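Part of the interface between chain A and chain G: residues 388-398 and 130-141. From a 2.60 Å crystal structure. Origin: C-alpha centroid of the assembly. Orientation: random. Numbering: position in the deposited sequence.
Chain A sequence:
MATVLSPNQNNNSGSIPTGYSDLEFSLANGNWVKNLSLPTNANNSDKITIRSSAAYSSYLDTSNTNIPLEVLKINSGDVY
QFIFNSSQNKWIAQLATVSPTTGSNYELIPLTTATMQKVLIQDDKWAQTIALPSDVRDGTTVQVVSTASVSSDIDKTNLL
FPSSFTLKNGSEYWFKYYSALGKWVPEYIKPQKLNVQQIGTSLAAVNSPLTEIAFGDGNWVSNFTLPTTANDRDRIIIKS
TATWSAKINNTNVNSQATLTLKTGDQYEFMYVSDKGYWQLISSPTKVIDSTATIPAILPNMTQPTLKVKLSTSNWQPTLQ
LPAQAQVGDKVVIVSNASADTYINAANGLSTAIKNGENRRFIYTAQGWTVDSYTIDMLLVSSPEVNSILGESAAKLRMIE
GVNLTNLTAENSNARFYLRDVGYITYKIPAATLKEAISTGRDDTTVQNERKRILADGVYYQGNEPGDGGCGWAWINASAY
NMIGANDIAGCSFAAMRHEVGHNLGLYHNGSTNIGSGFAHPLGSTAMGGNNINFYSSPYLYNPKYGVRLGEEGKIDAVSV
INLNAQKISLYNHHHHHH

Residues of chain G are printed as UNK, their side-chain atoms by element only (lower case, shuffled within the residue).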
# COMPACT_ATOMS: atom_id res chain seq x y z
N ILE A 388 30.30 -4.60 -2.04
CA ILE A 388 29.56 -3.75 -2.97
C ILE A 388 28.68 -2.76 -2.22
O ILE A 388 28.69 -1.55 -2.50
CB ILE A 388 28.73 -4.61 -3.94
CG1 ILE A 388 29.64 -5.40 -4.88
CG2 ILE A 388 27.75 -3.75 -4.73
CD1 ILE A 388 28.99 -6.61 -5.50
N LEU A 389 27.91 -3.24 -1.25
CA LEU A 389 26.96 -2.40 -0.53
C LEU A 389 27.57 -1.72 0.68
O LEU A 389 27.20 -0.58 1.00
CB LEU A 389 25.75 -3.23 -0.08
CG LEU A 389 24.92 -3.90 -1.18
CD1 LEU A 389 23.73 -4.62 -0.57
CD2 LEU A 389 24.47 -2.88 -2.22
N GLY A 390 28.50 -2.36 1.37
CA GLY A 390 28.93 -1.87 2.66
C GLY A 390 28.51 -2.81 3.77
O GLY A 390 27.50 -3.52 3.68
N GLU A 391 29.32 -2.85 4.84
CA GLU A 391 29.07 -3.78 5.93
C GLU A 391 27.74 -3.50 6.62
O GLU A 391 26.95 -4.41 6.88
CB GLU A 391 30.21 -3.72 6.94
CG GLU A 391 31.56 -4.17 6.39
CD GLU A 391 31.59 -5.66 6.10
OE1 GLU A 391 30.88 -6.42 6.79
OE2 GLU A 391 32.33 -6.07 5.18
N SER A 392 27.47 -2.22 6.91
CA SER A 392 26.20 -1.86 7.53
C SER A 392 25.04 -1.95 6.54
O SER A 392 23.95 -2.40 6.89
CB SER A 392 26.29 -0.46 8.13
OG SER A 392 25.13 -0.15 8.88
N ALA A 393 25.27 -1.51 5.30
CA ALA A 393 24.22 -1.54 4.28
C ALA A 393 23.70 -2.94 4.03
O ALA A 393 22.49 -3.14 3.88
CB ALA A 393 24.74 -0.92 2.98
N ALA A 394 24.59 -3.94 3.98
CA ALA A 394 24.15 -5.30 3.71
C ALA A 394 23.23 -5.82 4.80
O ALA A 394 22.24 -6.51 4.52
CB ALA A 394 25.36 -6.22 3.55
N LYS A 395 23.54 -5.51 6.06
CA LYS A 395 22.64 -5.86 7.15
C LYS A 395 21.31 -5.12 7.03
O LYS A 395 20.25 -5.68 7.31
CB LYS A 395 23.30 -5.57 8.50
CG LYS A 395 22.59 -6.21 9.69
CD LYS A 395 23.42 -6.06 10.96
CE LYS A 395 22.63 -6.52 12.18
NZ LYS A 395 21.28 -5.89 12.25
N LEU A 396 21.36 -3.85 6.61
CA LEU A 396 20.15 -3.06 6.45
C LEU A 396 19.23 -3.66 5.39
O LEU A 396 18.00 -3.64 5.54
CB LEU A 396 20.51 -1.62 6.09
CG LEU A 396 19.37 -0.60 6.13
CD1 LEU A 396 18.48 -0.84 7.34
CD2 LEU A 396 19.91 0.82 6.13
N ARG A 397 19.81 -4.18 4.30
CA ARG A 397 18.99 -4.70 3.21
C ARG A 397 18.16 -5.90 3.65
O ARG A 397 16.99 -6.02 3.29
CB ARG A 397 19.89 -5.08 2.03
CG ARG A 397 19.18 -5.17 0.70
CD ARG A 397 20.15 -5.58 -0.40
NE ARG A 397 19.61 -5.35 -1.74
CZ ARG A 397 19.00 -6.27 -2.46
NH1 ARG A 397 18.84 -7.50 -1.99
NH2 ARG A 397 18.54 -5.97 -3.67
N MSE A 398 18.75 -6.79 4.44
CA MSE A 398 18.06 -8.00 4.88
C MSE A 398 17.01 -7.69 5.94
O MSE A 398 15.96 -8.33 5.98
CB MSE A 398 19.06 -9.02 5.41
CG MSE A 398 20.21 -9.30 4.46
SE MSE A 398 21.20 -10.91 4.91
CE MSE A 398 19.80 -12.23 4.58
N UNK G 130 11.73 5.57 5.68
CA UNK G 130 13.03 5.86 5.08
C UNK G 130 14.08 5.41 6.09
O UNK G 130 14.21 6.02 7.16
c UNK G 130 14.63 7.62 4.28
c UNK G 130 13.20 7.34 4.73
c UNK G 130 12.21 7.75 3.64
c UNK G 130 12.14 9.25 3.41
N UNK G 131 14.83 4.37 5.74
CA UNK G 131 15.85 3.81 6.61
C UNK G 131 17.20 4.04 5.94
O UNK G 131 17.42 3.61 4.80
o UNK G 131 14.20 2.10 7.04
c UNK G 131 16.32 1.88 8.12
c UNK G 131 15.61 2.33 6.86
N UNK G 132 18.11 4.72 6.65
CA UNK G 132 19.31 5.27 6.05
C UNK G 132 20.53 4.94 6.89
O UNK G 132 20.52 5.16 8.11
o UNK G 132 19.22 9.08 3.96
c UNK G 132 19.18 6.79 5.89
c UNK G 132 20.39 7.47 5.29
n UNK G 132 20.76 9.86 5.40
c UNK G 132 20.07 8.88 4.82
N UNK G 133 21.57 4.42 6.25
CA UNK G 133 22.86 4.23 6.87
C UNK G 133 23.76 5.42 6.56
O UNK G 133 23.77 5.92 5.44
o UNK G 133 24.90 2.89 6.74
c UNK G 133 23.52 2.93 6.39
N UNK G 134 24.50 5.88 7.57
CA UNK G 134 25.40 7.01 7.39
C UNK G 134 26.77 6.56 6.90
O UNK G 134 27.34 7.17 5.99
n UNK G 134 26.52 11.16 7.38
o UNK G 134 24.51 10.22 7.75
c UNK G 134 25.52 7.82 8.68
c UNK G 134 26.44 9.03 8.52
c UNK G 134 25.74 10.19 7.85
N UNK G 135 27.33 5.50 7.51
CA UNK G 135 28.66 5.04 7.15
C UNK G 135 28.73 4.69 5.67
O UNK G 135 29.56 5.22 4.92
c UNK G 135 29.04 3.84 8.02
c UNK G 135 30.55 1.88 8.48
n UNK G 135 33.03 1.80 8.13
c UNK G 135 30.29 3.09 7.58
c UNK G 135 31.74 1.06 8.00
N UNK G 136 27.86 3.79 5.23
CA UNK G 136 27.65 3.56 3.80
C UNK G 136 26.48 4.44 3.36
O UNK G 136 25.39 4.35 3.92
o UNK G 136 29.28 1.48 4.76
c UNK G 136 27.35 2.09 3.52
c UNK G 136 28.12 1.16 4.43
o UNK G 136 27.57 0.11 4.81
N UNK G 137 26.71 5.27 2.34
CA UNK G 137 25.68 6.19 1.88
C UNK G 137 24.58 5.41 1.19
O UNK G 137 24.44 5.45 -0.04
c UNK G 137 27.19 9.48 1.96
c UNK G 137 27.25 8.16 1.65
c UNK G 137 29.13 8.72 2.66
n UNK G 137 28.48 7.72 2.10
n UNK G 137 28.37 9.80 2.59
c UNK G 137 26.27 7.26 0.97
N UNK G 138 23.78 4.69 1.98
CA UNK G 138 22.82 3.71 1.50
C UNK G 138 21.48 3.97 2.17
O UNK G 138 21.41 4.08 3.40
c UNK G 138 23.32 2.30 1.80
c UNK G 138 20.78 -0.52 1.54
c UNK G 138 21.88 -0.29 -0.57
c UNK G 138 21.55 0.52 2.04
c UNK G 138 22.48 1.17 1.24
o UNK G 138 20.20 -1.95 -0.26
c UNK G 138 20.96 -0.92 0.24
c UNK G 138 22.64 0.74 -0.06
N UNK G 139 20.42 4.07 1.37
CA UNK G 139 19.09 4.38 1.86
C UNK G 139 18.07 3.47 1.20
O UNK G 139 18.12 3.24 -0.01
c UNK G 139 18.73 5.85 1.59
o UNK G 139 19.69 6.71 2.21
c UNK G 139 17.34 6.18 2.14
N UNK G 140 17.15 2.94 2.01
CA UNK G 140 16.05 2.11 1.53
C UNK G 140 14.74 2.80 1.88
O UNK G 140 14.56 3.25 3.02
c UNK G 140 14.76 0.00 2.03
c UNK G 140 17.19 -0.14 1.45
c UNK G 140 16.11 0.69 2.14
c UNK G 140 17.27 -1.57 1.93
N UNK G 141 13.84 2.88 0.91
CA UNK G 141 12.53 3.49 1.13
C UNK G 141 11.40 2.52 0.85
O UNK G 141 11.41 1.80 -0.14
se UNK G 141 12.96 7.42 -0.49
c UNK G 141 14.63 8.36 -0.20
c UNK G 141 13.38 5.81 0.50
c UNK G 141 12.36 4.73 0.26

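Position 130 has four side-chain carbons, forked at the first, with one arm two carbons long. It does not reach the chain A stretch. This is Ile130(G).

Position 131 has one carbon carrying an oxygen and a carbon. The terminal carbon faces Leu396(A). This is Thr131(G), and its CG2 lies 3.6 Å from Leu396(A) CD1.

Position 132 has three carbons, the third carrying an oxygen and a nitrogen. It points away from the helix. This is Gln132(G).

Position 133 has one carbon, then one oxygen. It points toward the helix, near Ser392(A) and Leu396(A). This is Ser133(G). Its OG is 3.7 Å from Ser392(A) OG, and both hydroxyls find hydrogen bonds elsewhere in the structure.

Position 134 repeats the pattern of 132: three carbons, then an oxygen and a nitrogen. It is exposed and points away. This is Gln134(G).

Position 135 has four carbons in a row ending in nitrogen. Its CB bond points toward the chain A stretch, but no atom comes within 4.5 Å of it. This is Lys135(G).

Position 136 has two carbons, the second carrying two oxygens. One oxygen sits at the start of helix 391-398. This is Asp136(G). Its OD2 accepts a hydrogen bond from Ala393(A) N at 2.9 Å. An ideal CB on Gly390(A) would lie 2.1 Å from Asp136(G) OD2, a clash; the backbone angles there call for glycine in any case.

Position 137 has one carbon and a five-membered ring of three carbons and two nitrogens. It points away. This is His137(G).

Position 138 has one carbon and a six-carbon ring bearing an oxygen. An Ala393(A) carbon lies over one ring face. This is Tyr138(G). Ala393(A) CB is 3.9 Å from the ring centroid, in a CH-pi contact. Leu396(A) CD2 lies at the ring edge, 4.4 Å from Tyr138(G) CD2. Tyr138(G) OH is 3.5 Å from Arg397(A) CG.

Position 139 has one carbon carrying an oxygen and a carbon. It points away. This is Thr139(G), whose OG1 donates to Gln132(G) OE1 at 3.0 Å.

Position 140 has four carbons, forked at the first, one arm longer. The long arm reaches Arg397(A). This is Ile140(G), with CD1 3.8 Å from Arg397(A) CA.

Position 141 has two carbons, selenium and a carbon, unbranched. It is out of reach. This is Met141(G), as selenomethionine.

The two strands pair and alternate, so 131, 133, 138 and 140 face the helix. The carboxylate engages the helix start, where amide groups are free. Leu396(A) and Tyr138(G) have the largest areas covered, 95 and 91 Å².

Chain G, residues 130-141: ITQSQKDHYTIM
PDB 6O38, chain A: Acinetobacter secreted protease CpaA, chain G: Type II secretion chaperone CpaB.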